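Local coordinates for protein TRAP dicarboxylate transporter-DctP subunit (Rhodobacter sphaeroides, PDB 4PE3) that probably binds a small organic acid in the periplasm and hands it to the membrane subunits of a TRAP transporter, at residues H50-A53 with D54-E58; E265-K268 with I269-Q272; S323-A326 with Q327-Y330; V334-L337 with K338-L342. All blocks are in the same frame, centred on the assembly; numbering follows the deposited sequence.

Interaction 1 of 4, residues H50-A53 with D54-E58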
ATOM      1  N   HIS A  50      15.424  -1.113  -8.072  1.00 10.08           N
ATOM      2  CA  HIS A  50      16.553  -1.644  -8.833  1.00 11.13           C
ATOM      3  C   HIS A  50      16.708  -3.157  -8.571  1.00 11.69           C
ATOM      4  O   HIS A  50      17.252  -3.878  -9.404  1.00 12.54           O
ATOM      5  CB  HIS A  50      17.892  -1.026  -8.452  1.00 11.66           C
ATOM      6  CG  HIS A  50      18.108   0.392  -8.886  1.00 11.71           C
ATOM      7  ND1 HIS A  50      18.026   0.832 -10.194  1.00 14.49           N
ATOM      8  CD2 HIS A  50      18.539   1.450  -8.167  1.00 10.61           C
ATOM      9  CE1 HIS A  50      18.369   2.114 -10.247  1.00 14.75           C
ATOM     10  NE2 HIS A  50      18.667   2.516  -9.024  1.00 11.29           N
ATOM     11  N   VAL A  51      16.299  -3.623  -7.396  1.00 11.53           N
ATOM     12  CA  VAL A  51      16.404  -5.057  -7.077  1.00 14.72           C
ATOM     13  C   VAL A  51      15.632  -5.902  -8.086  1.00 11.92           C
ATOM     14  O   VAL A  51      16.099  -6.953  -8.493  1.00 13.84           O
ATOM     15  CB  VAL A  51      15.974  -5.353  -5.628  1.00 12.05           C
ATOM     16  CG1 VAL A  51      16.010  -6.843  -5.329  1.00 13.09           C
ATOM     17  CG2 VAL A  51      16.884  -4.605  -4.665  1.00 13.18           C
ATOM     18  N   PHE A  52      14.466  -5.422  -8.506  1.00 11.22           N
ATOM     19  CA  PHE A  52      13.697  -6.159  -9.509  1.00 13.58           C
ATOM     20  C   PHE A  52      14.487  -6.277 -10.795  1.00 13.00           C
ATOM     21  O   PHE A  52      14.694  -7.382 -11.311  1.00 15.65           O
ATOM     22  CB  PHE A  52      12.359  -5.482  -9.769  1.00 13.08           C
ATOM     23  CG  PHE A  52      11.574  -6.094 -10.892  1.00 12.89           C
ATOM     24  CD1 PHE A  52      11.203  -7.439 -10.864  1.00 14.92           C
ATOM     25  CD2 PHE A  52      11.188  -5.318 -11.969  1.00 14.05           C
ATOM     26  CE1 PHE A  52      10.459  -7.996 -11.914  1.00 16.05           C
ATOM     27  CE2 PHE A  52      10.436  -5.875 -13.014  1.00 15.98           C
ATOM     28  CZ  PHE A  52      10.078  -7.196 -12.979  1.00 15.50           C
ATOM     29  N   ALA A  53      14.955  -5.151 -11.305  1.00 13.36           N
ATOM     30  CA  ALA A  53      15.715  -5.181 -12.540  1.00 14.62           C
ATOM     31  C   ALA A  53      16.961  -6.058 -12.410  1.00 16.68           C
ATOM     32  O   ALA A  53      17.250  -6.880 -13.284  1.00 17.85           O
ATOM     33  CB  ALA A  53      16.106  -3.765 -12.965  1.00 13.82           C
ATOM     34  N   ASP A  54      17.698  -5.901 -11.317  1.00 16.05           N
ATOM     35  CA  ASP A  54      18.954  -6.630 -11.129  1.00 20.04           C
ATOM     36  C   ASP A  54      18.743  -8.141 -11.019  1.00 20.43           C
ATOM     37  O   ASP A  54      19.540  -8.935 -11.541  1.00 19.33           O
ATOM     38  CB  ASP A  54      19.704  -6.103  -9.892  1.00 23.05           C
ATOM     39  CG  ASP A  54      20.273  -4.704 -10.109  1.00 26.31           C
ATOM     40  OD1 ASP A  54      20.439  -4.310 -11.282  1.00 31.31           O
ATOM     41  OD2 ASP A  54      20.558  -3.999  -9.119  1.00 30.60           O
ATOM     42  N   LYS A  55      17.663  -8.544 -10.353  1.00 17.53           N
ATOM     43  CA  LYS A  55      17.399  -9.961 -10.157  1.00 19.46           C
ATOM     44  C   LYS A  55      16.855 -10.604 -11.425  1.00 20.23           C
ATOM     45  O   LYS A  55      17.078 -11.790 -11.657  1.00 23.28           O
ATOM     46  CB  LYS A  55      16.460 -10.178  -8.972  1.00 19.16           C
ATOM     47  CG  LYS A  55      17.097  -9.855  -7.627  1.00 20.29           C
ATOM     48  CD  LYS A  55      18.327 -10.718  -7.387  1.00 26.08           C
ATOM     49  CE  LYS A  55      19.086 -10.283  -6.153  1.00 24.31           C
ATOM     50  NZ  LYS A  55      20.296 -11.126  -5.973  1.00 27.32           N
ATOM     51  N   VAL A  56      16.150  -9.834 -12.248  1.00 17.12           N
ATOM     52  CA  VAL A  56      15.700 -10.370 -13.537  1.00 17.65           C
ATOM     53  C   VAL A  56      16.932 -10.715 -14.364  1.00 19.31           C
ATOM     54  O   VAL A  56      17.031 -11.805 -14.911  1.00 24.79           O
ATOM     55  CB  VAL A  56      14.778  -9.386 -14.290  1.00 17.17           C
ATOM     56  CG1 VAL A  56      14.557  -9.836 -15.728  1.00 18.18           C
ATOM     57  CG2 VAL A  56      13.443  -9.236 -13.567  1.00 19.03           C
ATOM     58  N   LYS A  57      17.895  -9.807 -14.411  1.00 19.97           N
ATOM     59  CA  LYS A  57      19.106 -10.055 -15.189  1.00 24.00           C
ATOM     60  C   LYS A  57      19.903 -11.230 -14.623  1.00 24.65           C
ATOM     61  O   LYS A  57      20.387 -12.073 -15.371  1.00 26.50           O
ATOM     62  CB  LYS A  57      19.968  -8.800 -15.224  1.00 24.66           C
ATOM     63  CG  LYS A  57      21.269  -8.962 -15.993  1.00 27.86           C
ATOM     64  CD  LYS A  57      22.082  -7.683 -15.915  1.00 28.13           C
ATOM     65  CE  LYS A  57      22.326  -7.080 -17.282  1.00 36.99           C
ATOM     66  NZ  LYS A  57      23.344  -7.849 -18.043  1.00 38.98           N
ATOM     67  N   GLU A  58      20.034 -11.289 -13.303  1.00 25.58           N
ATOM     68  CA  GLU A  58      20.787 -12.362 -12.663  1.00 27.04           C
ATOM     69  C   GLU A  58      20.149 -13.735 -12.874  1.00 28.70           C
ATOM     70  O   GLU A  58      20.823 -14.688 -13.272  1.00 28.11           O
ATOM     71  CB  GLU A  58      20.933 -12.087 -11.162  1.00 26.22           C
ATOM     72  CG  GLU A  58      22.113 -11.197 -10.807  1.00 29.54           C
ATOM     73  CD  GLU A  58      22.084 -10.734  -9.359  1.00 31.47           C
ATOM     74  OE1 GLU A  58      21.285 -11.281  -8.571  1.00 32.34           O
ATOM     75  OE2 GLU A  58      22.863  -9.820  -9.015  1.00 36.34           O
TER
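Phe52 and Val56 meet one turn apart on helix 44-59, the crossover helix of the beta-alpha-beta unit that joins strands 32-37 and 65-69. The four backbone bonds run from residue i+4 to residue i, as in an alpha-helix. Asp54 N, Lys55 N, Val56 N and Lys57 N bond to the carbonyl oxygens of His50, Val51, Phe52 and Ala53 in turn. The first is the shortest, with Asp54 N 2.8 Å from His50 O.

The apolar contacts lie on two sides of the helix. Val56 CG2 sits over one face of the Phe52 ring in a CH-pi contact, 4.0 Å from the ring centroid and 26° off the ring normal. Its closest ring atom is Phe52 CE1, at 3.6 Å. Phe52 CG lies anti to the backbone N (chi1 174°), which stands the ring out from the helix, and Val56 CG2 reaches back over its face. Helix 257-291 packs on this side, with Phe270 against Phe52 and Ala266 against Val56. Val56 also touches Ile66 of strand 65-69, as does Ala53. Val51 and Lys55 run side by side, and Val51 CG1 is 3.9 Å from Lys55 CG.

The charged contact belongs to Lys55. Its chain bends at chi2 (-59°), and its ammonium group forms a salt bridge with Glu58, three residues on. Replacing Lys55 with an alanine would probably leave the Glu58 carboxylate without this partner and uncover Val51 CG1. In the salt bridge, Lys55 NZ lies 2.8 Å from Glu58 OE1, on the syn lone pair of that oxygen.

Interaction 2 of 4, residues E265-K268 with I269-Q272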
ATOM      1  N   GLU A 265       9.963 -14.677  -9.922  1.00 22.39           N
ATOM      2  CA  GLU A 265      10.878 -14.893  -8.810  1.00 24.28           C
ATOM      3  C   GLU A 265      11.622 -13.597  -8.471  1.00 22.61           C
ATOM      4  O   GLU A 265      11.736 -13.227  -7.299  1.00 19.87           O
ATOM      5  CB  GLU A 265      11.871 -15.999  -9.162  1.00 23.95           C
ATOM      6  CG  GLU A 265      12.758 -16.444  -8.012  1.00 30.05           C
ATOM      7  CD  GLU A 265      13.703 -17.577  -8.394  1.00 33.73           C
ATOM      8  OE1 GLU A 265      14.592 -17.891  -7.572  1.00 37.88           O
ATOM      9  OE2 GLU A 265      13.559 -18.154  -9.502  1.00 39.06           O
ATOM     10  N   ALA A 266      12.122 -12.909  -9.500  1.00 19.28           N
ATOM     11  CA  ALA A 266      12.805 -11.631  -9.308  1.00 19.46           C
ATOM     12  C   ALA A 266      11.904 -10.631  -8.599  1.00 19.94           C
ATOM     13  O   ALA A 266      12.338  -9.893  -7.711  1.00 17.16           O
ATOM     14  CB  ALA A 266      13.279 -11.063 -10.654  1.00 23.26           C
ATOM     15  N   GLN A 267      10.646 -10.596  -9.012  1.00 16.63           N
ATOM     16  CA  GLN A 267       9.670  -9.690  -8.415  1.00 15.71           C
ATOM     17  C   GLN A 267       9.478 -10.006  -6.943  1.00 15.23           C
ATOM     18  O   GLN A 267       9.390  -9.091  -6.122  1.00 14.20           O
ATOM     19  CB  GLN A 267       8.333  -9.772  -9.179  1.00 14.76           C
ATOM     20  CG  GLN A 267       7.380  -8.611  -8.871  1.00 16.01           C
ATOM     21  CD  GLN A 267       6.708  -8.741  -7.519  1.00 15.51           C
ATOM     22  OE1 GLN A 267       6.413  -9.837  -7.059  1.00 18.08           O
ATOM     23  NE2 GLN A 267       6.491  -7.614  -6.869  1.00 15.76           N
ATOM     24  N   LYS A 268       9.387 -11.294  -6.619  1.00 14.89           N
ATOM     25  CA  LYS A 268       9.217 -11.739  -5.237  1.00 15.11           C
ATOM     26  C   LYS A 268      10.425 -11.316  -4.400  1.00 16.52           C
ATOM     27  O   LYS A 268      10.290 -10.901  -3.248  1.00 15.33           O
ATOM     28  CB  LYS A 268       9.053 -13.255  -5.188  1.00 19.25           C
ATOM     29  CG  LYS A 268       8.817 -13.834  -3.813  1.00 20.39           C
ATOM     30  CD  LYS A 268       7.479 -13.380  -3.251  1.00 23.28           C
ATOM     31  CE  LYS A 268       7.231 -13.982  -1.890  1.00 21.93           C
ATOM     32  NZ  LYS A 268       5.963 -13.487  -1.323  1.00 18.61           N
ATOM     33  N   ILE A 269      11.613 -11.412  -4.981  1.00 16.64           N
ATOM     34  CA  ILE A 269      12.821 -11.002  -4.272  1.00 16.57           C
ATOM     35  C   ILE A 269      12.800  -9.494  -4.013  1.00 14.03           C
ATOM     36  O   ILE A 269      13.097  -9.042  -2.906  1.00 15.36           O
ATOM     37  CB  ILE A 269      14.094 -11.401  -5.035  1.00 19.15           C
ATOM     38  CG1 ILE A 269      14.252 -12.916  -5.035  1.00 22.46           C
ATOM     39  CG2 ILE A 269      15.325 -10.749  -4.402  1.00 19.26           C
ATOM     40  CD1 ILE A 269      15.256 -13.405  -6.082  1.00 25.57           C
ATOM     41  N   PHE A 270      12.436  -8.710  -5.022  1.00 13.71           N
ATOM     42  CA  PHE A 270      12.279  -7.276  -4.846  1.00 11.88           C
ATOM     43  C   PHE A 270      11.263  -6.989  -3.728  1.00 11.07           C
ATOM     44  O   PHE A 270      11.526  -6.200  -2.817  1.00 10.94           O
ATOM     45  CB  PHE A 270      11.862  -6.614  -6.175  1.00 11.78           C
ATOM     46  CG  PHE A 270      11.055  -5.358  -6.019  1.00 11.76           C
ATOM     47  CD1 PHE A 270      11.570  -4.243  -5.368  1.00 11.66           C
ATOM     48  CD2 PHE A 270       9.775  -5.289  -6.525  1.00 11.57           C
ATOM     49  CE1 PHE A 270      10.822  -3.106  -5.233  1.00 12.11           C
ATOM     50  CE2 PHE A 270       9.017  -4.147  -6.385  1.00 14.49           C
ATOM     51  CZ  PHE A 270       9.527  -3.057  -5.727  1.00 12.79           C
ATOM     52  N   GLN A 271      10.107  -7.651  -3.810  1.00 11.27           N
ATOM     53  CA  GLN A 271       9.050  -7.445  -2.835  1.00 11.13           C
ATOM     54  C   GLN A 271       9.571  -7.677  -1.415  1.00 10.69           C
ATOM     55  O   GLN A 271       9.350  -6.856  -0.516  1.00 10.72           O
ATOM     56  CB  GLN A 271       7.895  -8.385  -3.159  1.00 11.92           C
ATOM     57  CG  GLN A 271       6.809  -8.475  -2.109  1.00 13.24           C
ATOM     58  CD  GLN A 271       6.105  -9.795  -2.181  1.00 15.34           C
ATOM     59  OE1 GLN A 271       6.391 -10.692  -1.406  1.00 14.89           O
ATOM     60  NE2 GLN A 271       5.216  -9.939  -3.150  1.00 13.20           N
ATOM     61  N   GLN A 272      10.245  -8.798  -1.205  1.00 11.70           N
ATOM     62  CA  GLN A 272      10.716  -9.163   0.128  1.00 14.36           C
ATOM     63  C   GLN A 272      11.832  -8.246   0.627  1.00 12.74           C
ATOM     64  O   GLN A 272      11.886  -7.889   1.802  1.00 12.93           O
ATOM     65  CB  GLN A 272      11.154 -10.625   0.140  1.00 16.56           C
ATOM     66  CG  GLN A 272       9.980 -11.595  -0.007  1.00 19.17           C
ATOM     67  CD  GLN A 272       9.076 -11.555   1.211  1.00 21.76           C
ATOM     68  OE1 GLN A 272       9.537 -11.769   2.334  1.00 22.96           O
ATOM     69  NE2 GLN A 272       7.797 -11.217   1.008  1.00 21.91           N
TER
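Lys268 reaches along the long helix 257-291 to Gln271 and Gln272, across one alpha-helical turn. Its CB meets only the adjoining peptide, near Ile269 N. CG leaves anti to the backbone N (chi1 -178°), and the chain then bends at chi2 (66°), which turns it forward along the helix toward Gln271. Lys268 CD comes 3.4 Å from Gln271 OE1. CE keeps the same distance from that oxygen and, as Lys268 CE, passes 4.0 Å from Gln272 NE2. Lys268 NZ ends the chain with a 2.8 Å hydrogen bond to Gln271 OE1, in the carbonyl plane and on a lone pair. NZ also forms a salt bridge with Glu127.

Gln271 OE1 therefore takes two donors, since Gln272 NE2 bonds to it as well. The amide of Gln271 is held at its other end too, where NE2 gives bonds to Val149 O and Glu127 OE2. A leucine in place of Gln271 would probably leave Gln272 NE2 without its acceptor and remove a link between this helix and Val149. Gln267 NE2 shares Val149 O as its acceptor. The Gln272 NE2 to Gln271 OE1 bond is 2.8 Å long, and the oxygen lies only 2° out of the Gln272 amide plane.

Interaction 3 of 4, residues S323-A326 with Q327-Y330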
ATOM      1  N   SER A 323     -19.574  -0.747  -8.448  1.00 20.32           N
ATOM      2  CA  SER A 323     -19.249  -1.442  -9.703  1.00 19.96           C
ATOM      3  C   SER A 323     -19.195  -2.942  -9.501  1.00 20.55           C
ATOM      4  O   SER A 323     -19.011  -3.421  -8.389  1.00 20.34           O
ATOM      5  CB  SER A 323     -17.894  -0.991 -10.266  1.00 21.22           C
ATOM      6  OG  SER A 323     -16.822  -1.710  -9.657  1.00 20.87           O
ATOM      7  N   GLU A 324     -19.357  -3.693 -10.586  1.00 21.47           N
ATOM      8  CA  GLU A 324     -19.312  -5.139 -10.490  1.00 22.35           C
ATOM      9  C   GLU A 324     -17.968  -5.616  -9.967  1.00 20.87           C
ATOM     10  O   GLU A 324     -17.914  -6.490  -9.099  1.00 22.10           O
ATOM     11  CB  GLU A 324     -19.578  -5.770 -11.850  1.00 23.98           C
ATOM     12  CG  GLU A 324     -19.888  -7.247 -11.760  1.00 31.45           C
ATOM     13  CD  GLU A 324     -20.499  -7.774 -13.034  1.00 35.03           C
ATOM     14  OE1 GLU A 324     -19.737  -8.172 -13.940  1.00 42.47           O
ATOM     15  OE2 GLU A 324     -21.734  -7.763 -13.139  1.00 36.10           O
HETATM   16  N   MSE A 325     -16.882  -5.060 -10.490  1.00 19.41           N
HETATM   17  CA  MSE A 325     -15.562  -5.482 -10.052  1.00 18.32           C
HETATM   18  C   MSE A 325     -15.287  -5.085  -8.599  1.00 18.43           C
HETATM   19  O   MSE A 325     -14.586  -5.796  -7.875  1.00 18.27           O
HETATM   20  CB  MSE A 325     -14.472  -4.909 -10.959  1.00 19.20           C
HETATM   21  CG  MSE A 325     -14.265  -5.652 -12.252  1.00 25.75           C
HETATM   22 SE   MSE A 325     -14.021  -7.561 -11.969  0.84 27.34          SE
HETATM   23  CE  MSE A 325     -12.384  -7.588 -11.025  1.00 24.74           C
ATOM     24  N   ALA A 326     -15.830  -3.959  -8.156  1.00 16.95           N
ATOM     25  CA  ALA A 326     -15.629  -3.573  -6.761  1.00 18.31           C
ATOM     26  C   ALA A 326     -16.303  -4.577  -5.832  1.00 17.71           C
ATOM     27  O   ALA A 326     -15.743  -4.947  -4.796  1.00 18.65           O
ATOM     28  CB  ALA A 326     -16.144  -2.163  -6.500  1.00 17.30           C
ATOM     29  N   GLN A 327     -17.482  -5.054  -6.215  1.00 19.10           N
ATOM     30  CA  GLN A 327     -18.156  -6.065  -5.426  1.00 20.52           C
ATOM     31  C   GLN A 327     -17.350  -7.367  -5.388  1.00 20.52           C
ATOM     32  O   GLN A 327     -17.251  -8.020  -4.343  1.00 20.85           O
ATOM     33  CB  GLN A 327     -19.546  -6.338  -5.990  1.00 22.60           C
ATOM     34  CG  GLN A 327     -20.313  -7.377  -5.210  1.00 24.43           C
ATOM     35  CD  GLN A 327     -20.756  -6.887  -3.855  1.00 27.67           C
ATOM     36  OE1 GLN A 327     -21.373  -5.824  -3.732  1.00 30.49           O
ATOM     37  NE2 GLN A 327     -20.431  -7.649  -2.817  1.00 28.93           N
ATOM     38  N   LYS A 328     -16.733  -7.719  -6.511  1.00 20.27           N
ATOM     39  CA  LYS A 328     -15.900  -8.909  -6.555  1.00 20.44           C
ATOM     40  C   LYS A 328     -14.654  -8.760  -5.670  1.00 18.86           C
ATOM     41  O   LYS A 328     -14.260  -9.700  -4.994  1.00 19.61           O
ATOM     42  CB  LYS A 328     -15.486  -9.204  -7.988  1.00 21.81           C
ATOM     43  CG  LYS A 328     -14.891 -10.582  -8.184  1.00 31.19           C
ATOM     44  CD  LYS A 328     -15.012 -11.022  -9.641  1.00 28.70           C
ATOM     45  CE  LYS A 328     -14.542 -12.450  -9.852  1.00 31.93           C
ATOM     46  NZ  LYS A 328     -13.941 -12.643 -11.198  1.00 29.35           N
ATOM     47  N   VAL A 329     -14.008  -7.595  -5.711  1.00 17.26           N
ATOM     48  CA  VAL A 329     -12.899  -7.322  -4.791  1.00 16.54           C
ATOM     49  C   VAL A 329     -13.380  -7.461  -3.335  1.00 17.77           C
ATOM     50  O   VAL A 329     -12.765  -8.162  -2.522  1.00 17.54           O
ATOM     51  CB  VAL A 329     -12.296  -5.928  -5.031  1.00 14.64           C
ATOM     52  CG1 VAL A 329     -11.333  -5.572  -3.889  1.00 17.72           C
ATOM     53  CG2 VAL A 329     -11.596  -5.861  -6.401  1.00 15.14           C
ATOM     54  N   TYR A 330     -14.484  -6.797  -3.009  1.00 17.93           N
ATOM     55  CA  TYR A 330     -15.058  -6.870  -1.662  1.00 17.53           C
ATOM     56  C   TYR A 330     -15.325  -8.308  -1.242  1.00 18.91           C
ATOM     57  O   TYR A 330     -14.945  -8.711  -0.152  1.00 18.94           O
ATOM     58  CB  TYR A 330     -16.344  -6.057  -1.593  1.00 18.39           C
ATOM     59  CG  TYR A 330     -17.088  -6.213  -0.293  1.00 19.54           C
ATOM     60  CD1 TYR A 330     -18.028  -7.225  -0.125  1.00 21.43           C
ATOM     61  CD2 TYR A 330     -16.867  -5.356   0.779  1.00 19.26           C
ATOM     62  CE1 TYR A 330     -18.733  -7.380   1.082  1.00 22.74           C
ATOM     63  CE2 TYR A 330     -17.558  -5.502   1.976  1.00 20.26           C
ATOM     64  CZ  TYR A 330     -18.484  -6.512   2.119  1.00 22.11           C
ATOM     65  OH  TYR A 330     -19.164  -6.612   3.296  1.00 23.52           O
TER
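Four backbone bonds join residues 323-326 to 327-330 in the first turns of the alpha-helix 324-339, from Gln327 N to Ser323 O through Tyr330 N to Ala326 O, and the last two are the straightest, up to 171° at the hydrogen. Ser323 is the N-cap. Ser323 OG accepts a 2.9 Å bond from Ala326 N, an amide of the first turn that has no helical carbonyl before it to use. Ser323 OG also bonds to Asp103, which links the cap to the residue just ahead of helix 104-110.

The side chains meet each other little here and mostly face other helices. The residue at 325 is a selenomethionine. Met325 has its chain curled back (chi1 -80°), which brings Met325 SE to 4.3 Å from Lys328 CD. The same side chain packs on Ala105 and Leu138. Lys328 continues outward to a salt bridge with Glu137, so helix 131-139 is met by both residues.

Val329 lies against Leu108 and Ile109 of helix 104-110. Tyr330 leaves the contact for helix 302-320, where its ring packs on Trp316 and its OH bonds to Arg313. Gln327 NE2 bonds to Asp331 one turn on. Within the turn itself, Val329 CG2 rests 3.3 Å from Met325 O, the carbonyl oxygen that also accepts Val329 N at 2.9 Å.

Interaction 4 of 4, residues V334-L337 with K338-L342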
ATOM      1  N   VAL A 334     -13.272 -10.033   1.833  1.00 18.70           N
ATOM      2  CA  VAL A 334     -13.982 -10.387   3.054  1.00 19.96           C
ATOM      3  C   VAL A 334     -13.930 -11.895   3.283  1.00 21.40           C
ATOM      4  O   VAL A 334     -13.773 -12.340   4.421  1.00 21.99           O
ATOM      5  CB  VAL A 334     -15.442  -9.883   3.020  1.00 21.07           C
ATOM      6  CG1 VAL A 334     -16.264 -10.504   4.146  1.00 25.77           C
ATOM      7  CG2 VAL A 334     -15.464  -8.361   3.115  1.00 23.59           C
ATOM      8  N   THR A 335     -14.053 -12.683   2.218  1.00 22.15           N
ATOM      9  CA  THR A 335     -13.877 -14.120   2.344  1.00 23.65           C
ATOM     10  C   THR A 335     -12.505 -14.459   2.920  1.00 22.84           C
ATOM     11  O   THR A 335     -12.401 -15.262   3.842  1.00 23.90           O
ATOM     12  CB  THR A 335     -14.080 -14.830   0.986  1.00 26.30           C
ATOM     13  OG1 THR A 335     -15.426 -14.619   0.548  1.00 25.77           O
ATOM     14  CG2 THR A 335     -13.816 -16.326   1.107  1.00 28.41           C
ATOM     15  N   TYR A 336     -11.458 -13.815   2.411  1.00 21.10           N
ATOM     16  CA  TYR A 336     -10.098 -14.043   2.892  1.00 20.42           C
ATOM     17  C   TYR A 336      -9.928 -13.698   4.382  1.00 21.06           C
ATOM     18  O   TYR A 336      -9.410 -14.493   5.167  1.00 21.13           O
ATOM     19  CB  TYR A 336      -9.094 -13.234   2.042  1.00 20.14           C
ATOM     20  CG  TYR A 336      -7.677 -13.389   2.533  1.00 18.32           C
ATOM     21  CD1 TYR A 336      -6.908 -14.477   2.145  1.00 19.12           C
ATOM     22  CD2 TYR A 336      -7.124 -12.471   3.415  1.00 17.38           C
ATOM     23  CE1 TYR A 336      -5.635 -14.639   2.613  1.00 18.89           C
ATOM     24  CE2 TYR A 336      -5.846 -12.625   3.881  1.00 17.10           C
ATOM     25  CZ  TYR A 336      -5.112 -13.708   3.489  1.00 20.42           C
ATOM     26  OH  TYR A 336      -3.838 -13.870   3.947  1.00 19.47           O
ATOM     27  N   LEU A 337     -10.372 -12.511   4.750  1.00 19.30           N
ATOM     28  CA  LEU A 337     -10.256 -12.044   6.130  1.00 19.17           C
ATOM     29  C   LEU A 337     -11.018 -12.945   7.091  1.00 21.96           C
ATOM     30  O   LEU A 337     -10.507 -13.260   8.166  1.00 21.47           O
ATOM     31  CB  LEU A 337     -10.746 -10.603   6.235  1.00 18.29           C
ATOM     32  CG  LEU A 337      -9.914  -9.598   5.433  1.00 16.61           C
ATOM     33  CD1 LEU A 337     -10.595  -8.241   5.402  1.00 20.35           C
ATOM     34  CD2 LEU A 337      -8.511  -9.457   6.007  1.00 15.87           C
ATOM     35  N   LYS A 338     -12.226 -13.364   6.720  1.00 22.32           N
ATOM     36  CA  LYS A 338     -12.999 -14.228   7.593  1.00 24.34           C
ATOM     37  C   LYS A 338     -12.305 -15.571   7.718  1.00 25.31           C
ATOM     38  O   LYS A 338     -12.206 -16.150   8.803  1.00 26.45           O
ATOM     39  CB  LYS A 338     -14.432 -14.393   7.072  1.00 25.83           C
ATOM     40  CG  LYS A 338     -15.307 -13.161   7.253  1.00 27.01           C
ATOM     41  CD  LYS A 338     -16.736 -13.441   6.834  1.00 29.27           C
ATOM     42  CE  LYS A 338     -17.615 -12.209   6.965  1.00 32.66           C
ATOM     43  NZ  LYS A 338     -19.059 -12.598   6.955  1.00 38.16           N
ATOM     44  N   ASP A 339     -11.810 -16.066   6.595  1.00 25.09           N
ATOM     45  CA  ASP A 339     -11.164 -17.356   6.574  1.00 26.25           C
ATOM     46  C   ASP A 339      -9.901 -17.387   7.436  1.00 25.66           C
ATOM     47  O   ASP A 339      -9.585 -18.413   8.050  1.00 29.72           O
ATOM     48  CB  ASP A 339     -10.817 -17.733   5.147  1.00 29.01           C
ATOM     49  CG  ASP A 339      -9.961 -18.942   5.092  1.00 33.17           C
ATOM     50  OD1 ASP A 339     -10.480 -20.014   5.445  1.00 30.41           O
ATOM     51  OD2 ASP A 339      -8.771 -18.824   4.746  1.00 31.73           O
ATOM     52  N   LYS A 340      -9.188 -16.263   7.486  1.00 23.80           N
ATOM     53  CA  LYS A 340      -7.951 -16.175   8.267  1.00 23.44           C
ATOM     54  C   LYS A 340      -8.192 -15.796   9.728  1.00 23.84           C
ATOM     55  O   LYS A 340      -7.239 -15.646  10.497  1.00 25.31           O
ATOM     56  CB  LYS A 340      -6.974 -15.182   7.631  1.00 22.06           C
ATOM     57  CG  LYS A 340      -6.393 -15.634   6.304  1.00 23.28           C
ATOM     58  CD  LYS A 340      -6.137 -17.134   6.307  1.00 30.59           C
ATOM     59  CE  LYS A 340      -5.140 -17.555   5.245  1.00 32.41           C
ATOM     60  NZ  LYS A 340      -3.766 -17.162   5.666  1.00 38.00           N
ATOM     61  N   GLY A 341      -9.455 -15.628  10.106  1.00 24.52           N
ATOM     62  CA  GLY A 341      -9.787 -15.264  11.479  1.00 25.10           C
ATOM     63  C   GLY A 341      -9.502 -13.809  11.807  1.00 23.49           C
ATOM     64  O   GLY A 341      -9.417 -13.425  12.980  1.00 24.14           O
ATOM     65  N   LEU A 342      -9.356 -12.991  10.773  1.00 21.92           N
ATOM     66  CA  LEU A 342      -9.039 -11.589  10.936  1.00 20.46           C
ATOM     67  C   LEU A 342     -10.280 -10.720  11.092  1.00 20.48           C
ATOM     68  O   LEU A 342     -10.201  -9.579  11.558  1.00 19.91           O
ATOM     69  CB  LEU A 342      -8.225 -11.131   9.719  1.00 18.96           C
ATOM     70  CG  LEU A 342      -6.809 -11.722   9.677  1.00 20.75           C
ATOM     71  CD1 LEU A 342      -6.095 -11.392   8.362  1.00 18.68           C
ATOM     72  CD2 LEU A 342      -5.977 -11.261  10.874  1.00 20.88           C
TER
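The Tyr336 ring takes Lys340 CG over one face in a CH-pi contact, 3.9 Å from the ring centroid and 21° off the normal. The methylene Lys340 CG is offset toward the rim, and its closest ring atom is Tyr336 CZ at 3.6 Å. Phe125 meets the tyrosine edge-to-face. Tyr336 CG lies anti to the backbone N (chi1 178°), which points the ring out from the helix, where Lys340 from the next turn crosses its face. Bends at chi2 and chi4 take the lysine outward over the ring, with its NZ near Tyr336 OH. Tyr336 OH bonds to Asp124 OD2, and Lys340 NZ forms a salt bridge with the same oxygen.

The backbone marks the end of helix 324-339. Lys340 N still bonds to Tyr336 O at 2.9 Å. Gly341 then takes a positive phi of 75°, which favours glycine, and closes a Schellman motif. Leu342 N bonds back to Leu337 O at 2.9 Å, and Gly341 N to Lys338 O at 3.1 Å. The two leucines of the motif cross at about a right angle, with Leu337 CD2 3.9 Å from Leu342 CD1.

On another side Val334 CG1 lies 3.6 Å from Lys338 CE. The extended lysine goes on to a salt bridge with the C-terminal carboxylate of Glu345. Asp339 OD1 is a ligand of a bound zinc ion.

One carboxylate oxygen thus meets both a phenol and an ammonium group, which probably helps hold the ring and the lysine against each other. The nearby ammonium group would probably help to keep Asp124 ionised.

Overall arrangement
The four contacts follow one another along the chain and fall into two pairs. Interactions 1 and 2 lie on different helices, 44-59 and 257-291, yet their centres are only 9 Å apart and they touch, with Val56 CG2 3.4 Å from Ala266 CB. Through them the crossover helix beside strand 65-69 packs on the long helix. Interactions 3 and 4 are the start and the end of one helix, 324-339, with centres about 17 Å apart. The two pairs do not touch: interactions 2 and 4 come no nearer than about 11 Å between nearest atoms. Helix 119-128 lies between these two and contacts both, so it links the long helix to the C-terminal one.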